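PDB 5H2A: KLLA0C04147p from Kluyveromyces lactis, which probably binds and transfers sterols as a member of the oxysterol-binding protein family, and is seen here as its ankyrin-repeat domain alone. Local coordinates for residues A[49-52]-A[53-56]; A[68-71]-A[72-76]; A[250-253]-A[254-257]. All coordinates share one frame; numbering follows the deposited sequence.

Contact 1. Residues A[49-52]-A[53-56]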
ATOM      1  N   SER A  49      14.223  12.558  12.318  1.00 15.54           N
ATOM      2  CA  SER A  49      13.994  11.213  12.849  1.00 19.90           C
ATOM      3  C   SER A  49      13.009  11.228  14.007  1.00 22.88           C
ATOM      4  O   SER A  49      12.329  10.225  14.246  1.00 24.09           O
ATOM      5  CB  SER A  49      15.314  10.575  13.296  1.00 21.98           C
ATOM      6  OG  SER A  49      15.807  11.198  14.474  1.00 28.80           O
ATOM      7  N   VAL A  50      12.939  12.331  14.752  1.00 17.41           N
ATOM      8  CA  VAL A  50      11.911  12.469  15.785  1.00 16.95           C
ATOM      9  C   VAL A  50      10.597  12.934  15.175  1.00 15.94           C
ATOM     10  O   VAL A  50       9.527  12.411  15.503  1.00 15.60           O
ATOM     11  CB  VAL A  50      12.387  13.435  16.886  1.00 21.86           C
ATOM     12  CG1 VAL A  50      11.301  13.603  17.968  1.00 19.82           C
ATOM     13  CG2 VAL A  50      13.709  12.943  17.501  1.00 18.76           C
ATOM     14  N   PHE A  51      10.652  13.945  14.296  1.00 16.07           N
ATOM     15  CA  PHE A  51       9.416  14.464  13.712  1.00 15.84           C
ATOM     16  C   PHE A  51       8.614  13.358  13.030  1.00 21.25           C
ATOM     17  O   PHE A  51       7.382  13.296  13.166  1.00 16.27           O
ATOM     18  CB  PHE A  51       9.706  15.573  12.699  1.00 15.37           C
ATOM     19  CG  PHE A  51       8.453  16.094  12.038  1.00 13.26           C
ATOM     20  CD1 PHE A  51       7.692  17.070  12.664  1.00 17.82           C
ATOM     21  CD2 PHE A  51       8.020  15.579  10.825  1.00 15.56           C
ATOM     22  CE1 PHE A  51       6.505  17.522  12.094  1.00 20.74           C
ATOM     23  CE2 PHE A  51       6.840  16.042  10.228  1.00 23.50           C
ATOM     24  CZ  PHE A  51       6.084  17.016  10.864  1.00 22.91           C
ATOM     25  N   GLU A  52       9.288  12.479  12.281  1.00 16.36           N
ATOM     26  CA  GLU A  52       8.495  11.534  11.508  1.00 15.89           C
ATOM     27  C   GLU A  52       7.856  10.437  12.371  1.00 15.30           C
ATOM     28  O   GLU A  52       7.049   9.668  11.847  1.00 17.94           O
ATOM     29  CB  GLU A  52       9.348  10.925  10.385  1.00 21.69           C
ATOM     30  CG  GLU A  52      10.538  10.111  10.835  1.00 35.55           C
ATOM     31  CD  GLU A  52      11.502   9.800   9.680  1.00 44.67           C
ATOM     32  OE1 GLU A  52      12.382   8.930   9.876  1.00 48.84           O
ATOM     33  OE2 GLU A  52      11.382  10.432   8.596  1.00 43.57           O
ATOM     34  N   LEU A  53       8.147  10.378  13.668  1.00 13.44           N
ATOM     35  CA  LEU A  53       7.495   9.449  14.579  1.00 13.94           C
ATOM     36  C   LEU A  53       6.383  10.086  15.401  1.00 16.42           C
ATOM     37  O   LEU A  53       5.858   9.430  16.301  1.00 16.63           O
ATOM     38  CB  LEU A  53       8.531   8.834  15.538  1.00 14.13           C
ATOM     39  CG  LEU A  53       9.650   7.991  14.904  1.00 19.40           C
ATOM     40  CD1 LEU A  53      10.645   7.488  15.946  1.00 25.70           C
ATOM     41  CD2 LEU A  53       9.051   6.825  14.129  1.00 21.14           C
ATOM     42  N   ILE A  54       6.033  11.347  15.140  1.00 14.59           N
ATOM     43  CA  ILE A  54       5.090  12.054  16.011  1.00 15.81           C
ATOM     44  C   ILE A  54       3.768  11.309  16.103  1.00 14.91           C
ATOM     45  O   ILE A  54       3.145  11.253  17.173  1.00 14.87           O
ATOM     46  CB  ILE A  54       4.879  13.495  15.517  1.00 16.62           C
ATOM     47  CG1 ILE A  54       6.045  14.384  15.942  1.00 19.73           C
ATOM     48  CG2 ILE A  54       3.575  14.084  16.084  1.00 18.18           C
ATOM     49  CD1 ILE A  54       5.937  15.785  15.344  1.00 24.63           C
ATOM     50  N   LEU A  55       3.309  10.720  14.988  1.00 16.26           N
ATOM     51  CA  LEU A  55       2.057   9.973  15.081  1.00 19.61           C
ATOM     52  C   LEU A  55       2.219   8.714  15.931  1.00 16.61           C
ATOM     53  O   LEU A  55       1.284   8.328  16.644  1.00 16.82           O
ATOM     54  CB  LEU A  55       1.524   9.629  13.683  1.00 20.07           C
ATOM     55  CG  LEU A  55       0.101   9.082  13.587  1.00 19.00           C
ATOM     56  CD1 LEU A  55      -0.904   9.949  14.347  1.00 18.67           C
ATOM     57  CD2 LEU A  55      -0.310   8.964  12.098  1.00 18.88           C
ATOM     58  N   HIS A  56       3.379   8.052  15.877  1.00 14.36           N
ATOM     59  CA  HIS A  56       3.625   6.940  16.796  1.00 15.77           C
ATOM     60  C   HIS A  56       3.529   7.395  18.245  1.00 17.90           C
ATOM     61  O   HIS A  56       2.844   6.766  19.068  1.00 15.77           O
ATOM     62  CB  HIS A  56       5.002   6.325  16.554  1.00 19.69           C
ATOM     63  CG  HIS A  56       5.171   5.690  15.214  1.00 15.54           C
ATOM     64  ND1 HIS A  56       5.267   6.417  14.045  1.00 16.54           N
ATOM     65  CD2 HIS A  56       5.314   4.389  14.866  1.00 16.58           C
ATOM     66  CE1 HIS A  56       5.439   5.589  13.030  1.00 17.05           C
ATOM     67  NE2 HIS A  56       5.485   4.352  13.505  1.00 16.57           N
TER
HETATM   68  O   HOH W   1       4.594   8.947  13.033  1.00 17.27           O
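Phe51 and Ile54 meet round a type I beta turn, Phe51 to Ile54, that joins helix 45-51 to helix 54-61 in the ankyrin domain, a fold of helices and loops. Ile54 CD1 reaches Phe51 CD1 at 3.5 Å, and the ring and the branch cross obliquely. Ile54 CG1 lies beside its own backbone N (chi1 -79°), which carries the ethyl arm back over Phe51 O, 3.3 Å from Ile54 CG1.

Ile54 N to Phe51 O is the bond that closes the turn; Leu53 N to Val50 O, at 3.1 Å, is the i to i+3 bond just before it. In both the donor stands well above the carbonyl plane, where one helix stops and the next begins. Leu53, at the N-cap position of the second helix, folds back so that Leu53 CG lies 3.5 Å from Ser49 O. Leu53 CD2 also covers one face of the His56 imidazole, 3.8 Å above the plane and offset toward the rim.

Farther out, Phe42 meets Phe51 edge-to-face, Ile86 touches both Phe51 and Ile54, and Lys90 forms a salt bridge with Glu52 OE1. Asn96 O bonds His56 NE2, fixing the far side of the imidazole. At its near edge, in the ring plane, a water is held by His56 ND1 at 2.8 Å and donates to Glu52 O, also at 2.8 Å.

Contact 2. Residues A[68-71]-A[72-76]; sequences KDIV and QNWTT
The indole of Trp74 meets Ile70 one helical turn back: Ile70 CG2 approaches Trp74 CE3 obliquely at 4.1 Å. Beyond this pair, Phe28 meets the indole with the ring planes at about 55° and Ile54 packs on it, so the indole lies between its own helix and helices 28-38 and 54-61, with Ile86 of a loop also against it. The second flat group, the Asn73 amide, turns back on its own helix. With CG beside the backbone N (chi1 -67°), Asn73 ND2 comes within 2.8 Å of Asp69 O, a weak bond because the N-H...O angle is 119°. The same oxygen takes the straighter bond from Asn73 N, so one carbonyl serves both donors of a single residue.

This is the C-terminal end of helix 64-74, and Thr75 is the first residue to leave helical backbone angles. Thr75 N makes a weak bond to Val71 O at 3.3 Å. The hydroxyl compensates: Thr75 OG1 donates to Val71 O at 2.7 Å, in the carbonyl plane and on a lone pair. OG1 is also hydrogen-bonded to His117 NE2. A valine in place of Thr75 would probably leave Val71 O with just the long amide bond and His117 without this partner. The chemistry thus implies that a side-chain hydroxyl supplements the weakened backbone bond, and ties the helix end to the loop carrying His117.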
ATOM      1  N   LYS A  68      -6.548  12.915  15.823  1.00 17.07           N
ATOM      2  CA  LYS A  68      -7.362  13.266  14.653  1.00 17.88           C
ATOM      3  C   LYS A  68      -6.858  14.513  13.952  1.00 18.76           C
ATOM      4  O   LYS A  68      -6.832  14.573  12.713  1.00 18.79           O
ATOM      5  CB  LYS A  68      -8.823  13.465  15.055  1.00 19.70           C
ATOM      6  CG  LYS A  68      -9.545  12.160  15.319  1.00 24.32           C
ATOM      7  CD  LYS A  68     -10.877  12.415  16.029  1.00 34.38           C
ATOM      8  CE  LYS A  68     -11.528  11.118  16.455  1.00 43.21           C
ATOM      9  NZ  LYS A  68     -12.857  11.393  17.080  1.00 46.29           N
ATOM     10  N   ASP A  69      -6.497  15.536  14.722  1.00 17.56           N
ATOM     11  CA  ASP A  69      -5.987  16.765  14.128  1.00 16.80           C
ATOM     12  C   ASP A  69      -4.682  16.520  13.375  1.00 18.53           C
ATOM     13  O   ASP A  69      -4.461  17.087  12.293  1.00 18.02           O
ATOM     14  CB  ASP A  69      -5.769  17.820  15.225  1.00 17.92           C
ATOM     15  CG  ASP A  69      -7.074  18.447  15.720  1.00 27.53           C
ATOM     16  OD1 ASP A  69      -8.070  18.425  14.974  1.00 23.91           O
ATOM     17  OD2 ASP A  69      -7.096  18.970  16.865  1.00 25.71           O
ATOM     18  N   ILE A  70      -3.770  15.744  13.971  1.00 16.48           N
ATOM     19  CA  ILE A  70      -2.513  15.419  13.296  1.00 14.80           C
ATOM     20  C   ILE A  70      -2.792  14.679  11.993  1.00 16.83           C
ATOM     21  O   ILE A  70      -2.204  14.978  10.945  1.00 20.19           O
ATOM     22  CB  ILE A  70      -1.604  14.585  14.222  1.00 16.43           C
ATOM     23  CG1 ILE A  70      -1.070  15.440  15.383  1.00 14.81           C
ATOM     24  CG2 ILE A  70      -0.446  13.969  13.429  1.00 16.49           C
ATOM     25  CD1 ILE A  70      -0.507  14.567  16.531  1.00 18.31           C
ATOM     26  N   VAL A  71      -3.686  13.688  12.044  1.00 16.37           N
ATOM     27  CA  VAL A  71      -3.991  12.894  10.853  1.00 13.66           C
ATOM     28  C   VAL A  71      -4.625  13.774   9.784  1.00 20.00           C
ATOM     29  O   VAL A  71      -4.233  13.738   8.610  1.00 19.46           O
ATOM     30  CB  VAL A  71      -4.902  11.705  11.214  1.00 17.75           C
ATOM     31  CG1 VAL A  71      -5.497  11.077   9.937  1.00 21.04           C
ATOM     32  CG2 VAL A  71      -4.131  10.665  12.060  1.00 15.70           C
ATOM     33  N   GLN A  72      -5.604  14.597  10.181  1.00 19.17           N
ATOM     34  CA  GLN A  72      -6.314  15.407   9.197  1.00 22.50           C
ATOM     35  C   GLN A  72      -5.403  16.456   8.572  1.00 24.80           C
ATOM     36  O   GLN A  72      -5.484  16.719   7.363  1.00 21.21           O
ATOM     37  CB  GLN A  72      -7.533  16.064   9.843  1.00 24.62           C
ATOM     38  CG  GLN A  72      -8.361  16.886   8.865  1.00 39.83           C
ATOM     39  CD  GLN A  72      -8.728  16.105   7.608  1.00 52.58           C
ATOM     40  OE1 GLN A  72      -9.390  15.063   7.678  1.00 53.90           O
ATOM     41  NE2 GLN A  72      -8.294  16.604   6.449  1.00 52.84           N
ATOM     42  N   ASN A  73      -4.522  17.061   9.364  1.00 17.87           N
ATOM     43  CA  ASN A  73      -3.760  18.214   8.884  1.00 19.13           C
ATOM     44  C   ASN A  73      -2.390  17.881   8.304  1.00 22.29           C
ATOM     45  O   ASN A  73      -1.884  18.658   7.478  1.00 19.89           O
ATOM     46  CB  ASN A  73      -3.597  19.228  10.010  1.00 22.67           C
ATOM     47  CG  ASN A  73      -4.918  19.855  10.391  1.00 33.24           C
ATOM     48  OD1 ASN A  73      -5.621  20.388   9.535  1.00 34.82           O
ATOM     49  ND2 ASN A  73      -5.298  19.730  11.652  1.00 26.40           N
ATOM     50  N   TRP A  74      -1.766  16.780   8.710  1.00 17.86           N
ATOM     51  CA  TRP A  74      -0.411  16.481   8.266  1.00 16.45           C
ATOM     52  C   TRP A  74      -0.243  15.192   7.461  1.00 20.83           C
ATOM     53  O   TRP A  74       0.879  14.907   7.047  1.00 18.91           O
ATOM     54  CB  TRP A  74       0.546  16.401   9.460  1.00 17.19           C
ATOM     55  CG  TRP A  74       0.773  17.697  10.214  1.00 16.73           C
ATOM     56  CD1 TRP A  74       0.352  18.943   9.881  1.00 16.91           C
ATOM     57  CD2 TRP A  74       1.478  17.819  11.458  1.00 17.05           C
ATOM     58  NE1 TRP A  74       0.763  19.863  10.853  1.00 18.18           N
ATOM     59  CE2 TRP A  74       1.451  19.181  11.830  1.00 18.50           C
ATOM     60  CE3 TRP A  74       2.132  16.900  12.292  1.00 21.63           C
ATOM     61  CZ2 TRP A  74       2.063  19.650  12.999  1.00 21.47           C
ATOM     62  CZ3 TRP A  74       2.740  17.368  13.471  1.00 23.21           C
ATOM     63  CH2 TRP A  74       2.699  18.729  13.808  1.00 23.29           C
ATOM     64  N   THR A  75      -1.283  14.378   7.249  1.00 18.44           N
ATOM     65  CA  THR A  75      -1.047  13.075   6.618  1.00 19.80           C
ATOM     66  C   THR A  75      -1.840  12.819   5.342  1.00 28.39           C
ATOM     67  O   THR A  75      -1.714  11.726   4.770  1.00 24.60           O
ATOM     68  CB  THR A  75      -1.341  11.912   7.589  1.00 19.14           C
ATOM     69  OG1 THR A  75      -2.759  11.704   7.695  1.00 27.13           O
ATOM     70  CG2 THR A  75      -0.767  12.184   8.963  1.00 19.86           C
ATOM     71  N   THR A  76      -2.645  13.757   4.876  1.00 30.69           N
ATOM     72  CA  THR A  76      -3.390  13.504   3.649  1.00 31.28           C
ATOM     73  C   THR A  76      -2.569  13.926   2.429  1.00 31.10           C
ATOM     74  O   THR A  76      -1.581  14.659   2.539  1.00 27.67           O
ATOM     75  CB  THR A  76      -4.726  14.248   3.650  1.00 34.43           C
ATOM     76  OG1 THR A  76      -4.477  15.648   3.496  1.00 30.82           O
ATOM     77  CG2 THR A  76      -5.478  14.007   4.955  1.00 32.75           C
TER

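Contact 3. Residues A[250-253]-A[254-257]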
ATOM      1  N   ILE A 250      -1.917 -10.801 -34.614  1.00 17.15           N
ATOM      2  CA  ILE A 250      -2.462 -10.561 -33.278  1.00 16.26           C
ATOM      3  C   ILE A 250      -2.179 -11.748 -32.368  1.00 20.92           C
ATOM      4  O   ILE A 250      -1.598 -11.595 -31.289  1.00 20.31           O
ATOM      5  CB  ILE A 250      -3.968 -10.260 -33.364  1.00 19.78           C
ATOM      6  CG1 ILE A 250      -4.193  -8.917 -34.056  1.00 20.53           C
ATOM      7  CG2 ILE A 250      -4.614 -10.273 -31.959  1.00 19.86           C
ATOM      8  CD1 ILE A 250      -5.633  -8.750 -34.619  1.00 21.27           C
ATOM      9  N   ASP A 251      -2.600 -12.947 -32.787  1.00 20.28           N
ATOM     10  CA  ASP A 251      -2.355 -14.135 -31.978  1.00 19.49           C
ATOM     11  C   ASP A 251      -0.867 -14.413 -31.834  1.00 25.34           C
ATOM     12  O   ASP A 251      -0.428 -14.926 -30.796  1.00 20.38           O
ATOM     13  CB  ASP A 251      -3.074 -15.343 -32.585  1.00 17.88           C
ATOM     14  CG  ASP A 251      -4.542 -15.409 -32.173  1.00 26.07           C
ATOM     15  OD1 ASP A 251      -5.060 -14.387 -31.666  1.00 24.08           O
ATOM     16  OD2 ASP A 251      -5.179 -16.474 -32.342  1.00 28.64           O
ATOM     17  N   LEU A 252      -0.072 -14.078 -32.855  1.00 22.36           N
ATOM     18  CA  LEU A 252       1.371 -14.273 -32.725  1.00 20.72           C
ATOM     19  C   LEU A 252       1.933 -13.403 -31.609  1.00 23.62           C
ATOM     20  O   LEU A 252       2.747 -13.861 -30.799  1.00 24.39           O
ATOM     21  CB  LEU A 252       2.076 -13.979 -34.048  1.00 21.38           C
ATOM     22  CG  LEU A 252       3.595 -14.148 -33.942  1.00 26.13           C
ATOM     23  CD1 LEU A 252       3.916 -15.575 -33.543  1.00 25.40           C
ATOM     24  CD2 LEU A 252       4.285 -13.781 -35.260  1.00 25.41           C
ATOM     25  N   GLU A 253       1.493 -12.147 -31.532  1.00 20.20           N
ATOM     26  CA  GLU A 253       2.008 -11.281 -30.480  1.00 23.37           C
ATOM     27  C   GLU A 253       1.601 -11.793 -29.103  1.00 27.56           C
ATOM     28  O   GLU A 253       2.417 -11.802 -28.173  1.00 23.41           O
ATOM     29  CB  GLU A 253       1.540  -9.842 -30.684  1.00 28.57           C
ATOM     30  CG  GLU A 253       2.034  -8.923 -29.570  1.00 33.76           C
ATOM     31  CD  GLU A 253       1.997  -7.454 -29.941  1.00 50.13           C
ATOM     32  OE1 GLU A 253       1.370  -7.106 -30.970  1.00 48.38           O
ATOM     33  OE2 GLU A 253       2.602  -6.647 -29.194  1.00 58.00           O
ATOM     34  N   LEU A 254       0.344 -12.229 -28.958  1.00 20.45           N
ATOM     35  CA  LEU A 254      -0.108 -12.801 -27.690  1.00 19.24           C
ATOM     36  C   LEU A 254       0.689 -14.048 -27.338  1.00 21.23           C
ATOM     37  O   LEU A 254       1.060 -14.245 -26.178  1.00 20.85           O
ATOM     38  CB  LEU A 254      -1.601 -13.141 -27.769  1.00 15.97           C
ATOM     39  CG  LEU A 254      -2.511 -11.920 -27.925  1.00 18.74           C
ATOM     40  CD1 LEU A 254      -3.948 -12.316 -28.364  1.00 19.23           C
ATOM     41  CD2 LEU A 254      -2.547 -11.165 -26.595  1.00 20.20           C
ATOM     42  N   LYS A 255       0.941 -14.910 -28.325  1.00 18.44           N
ATOM     43  CA  LYS A 255       1.732 -16.112 -28.071  1.00 22.95           C
ATOM     44  C   LYS A 255       3.122 -15.755 -27.545  1.00 23.10           C
ATOM     45  O   LYS A 255       3.592 -16.332 -26.554  1.00 21.81           O
ATOM     46  CB  LYS A 255       1.817 -16.941 -29.355  1.00 23.57           C
ATOM     47  CG  LYS A 255       2.862 -18.044 -29.374  1.00 38.64           C
ATOM     48  CD  LYS A 255       2.597 -18.997 -30.553  1.00 48.44           C
ATOM     49  CE  LYS A 255       3.795 -19.886 -30.877  1.00 57.92           C
ATOM     50  NZ  LYS A 255       4.724 -19.262 -31.875  1.00 65.54           N
ATOM     51  N   LYS A 256       3.794 -14.802 -28.199  1.00 23.40           N
ATOM     52  CA  LYS A 256       5.137 -14.406 -27.770  1.00 29.24           C
ATOM     53  C   LYS A 256       5.119 -13.822 -26.364  1.00 30.71           C
ATOM     54  O   LYS A 256       6.009 -14.105 -25.548  1.00 24.47           O
ATOM     55  CB  LYS A 256       5.725 -13.390 -28.755  1.00 23.76           C
ATOM     56  CG  LYS A 256       6.134 -13.989 -30.102  1.00 32.16           C
ATOM     57  CD  LYS A 256       6.989 -13.006 -30.901  1.00 41.23           C
ATOM     58  CE  LYS A 256       7.013 -13.358 -32.382  1.00 49.67           C
ATOM     59  NZ  LYS A 256       7.630 -14.696 -32.619  1.00 54.16           N
ATOM     60  N   MET A 257       4.117 -12.996 -26.063  1.00 21.02           N
ATOM     61  CA  MET A 257       3.998 -12.427 -24.719  1.00 22.78           C
ATOM     62  C   MET A 257       3.779 -13.510 -23.672  1.00 24.08           C
ATOM     63  O   MET A 257       4.337 -13.445 -22.564  1.00 22.76           O
ATOM     64  CB  MET A 257       2.834 -11.437 -24.674  1.00 22.99           C
ATOM     65  CG  MET A 257       2.998 -10.195 -25.506  1.00 44.64           C
ATOM     66  SD  MET A 257       1.380  -9.428 -25.726  1.00 45.48           S
ATOM     67  CE  MET A 257       0.624 -10.001 -24.202  1.00 13.27           C
TER
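Leu252 overlaps the end of Lys256 in an i to i+4 contact on the alpha-helix 249-268, the last helix of the ankyrin domain construct. Lys256 CE lies against the leucine branch, 3.8 Å from Leu252 CG, and the lysine chain slants across that branch. Lys256 runs extended as far as CE and then bends (chi4 -63°), which sets Lys256 NZ beside Leu252 CD1 at a similar distance, 3.9 Å. Lys255 adds its own NZ near the same methyl, so the apolar branch has a lysine end at each of two neighbouring positions.

On another side of the helix Glu253 meets Met257. The thioether sulfur Met257 SD is 3.9 Å from Glu253 CG, and Met257 CG comes to 3.2 Å from Glu253 O, the carbonyl that also accepts the bond from Met257 N. The carboxylate itself is engaged by Arg212 in a salt bridge, and Met257 continues onto Cys211, Arg212 and Leu215, so this face binds the helix to helix 208-215 by both charge and apolar contact.

Asp251 is held through its carboxylate in a salt bridge with Arg206, while Asp251 OD1 also lies 4.1 Å from Leu254 CD1. Leu254 CD1 is also 4.2 Å from Ile250 CG2, the two side chains lying side by side and pointing the same way.

The frame beneath is regular: four successive i to i+4 amide bonds, of which Lys255 N to Asp251 O is the shortest at 2.8 Å. The first is the straightest, Leu254 N to Ile250 O, with an N-H...O angle of 168°.

The contacts follow in series along a chain of helices and loops without strands. Contacts 1 and 2 are neighbours, their centres 13 Å apart: helix 54-61, begun in contact 1, and helix 64-74, ended in contact 2, are consecutive and pack directly through Leu55 CD1 to Val71 CG2 (4.0 Å) and Ile54 CG2 to Ile70 CD1 (4.1 Å). The centre of contact 3, on helix 249-268, lies about 51 Å from that of contact 1 and 49 Å from that of contact 2. Contacts 1 and 2 thus belong to packed helices at one end of the ankyrin-repeat domain, while contact 3 attaches the last helix to helix 208-215 at the other, with no direct touch between them.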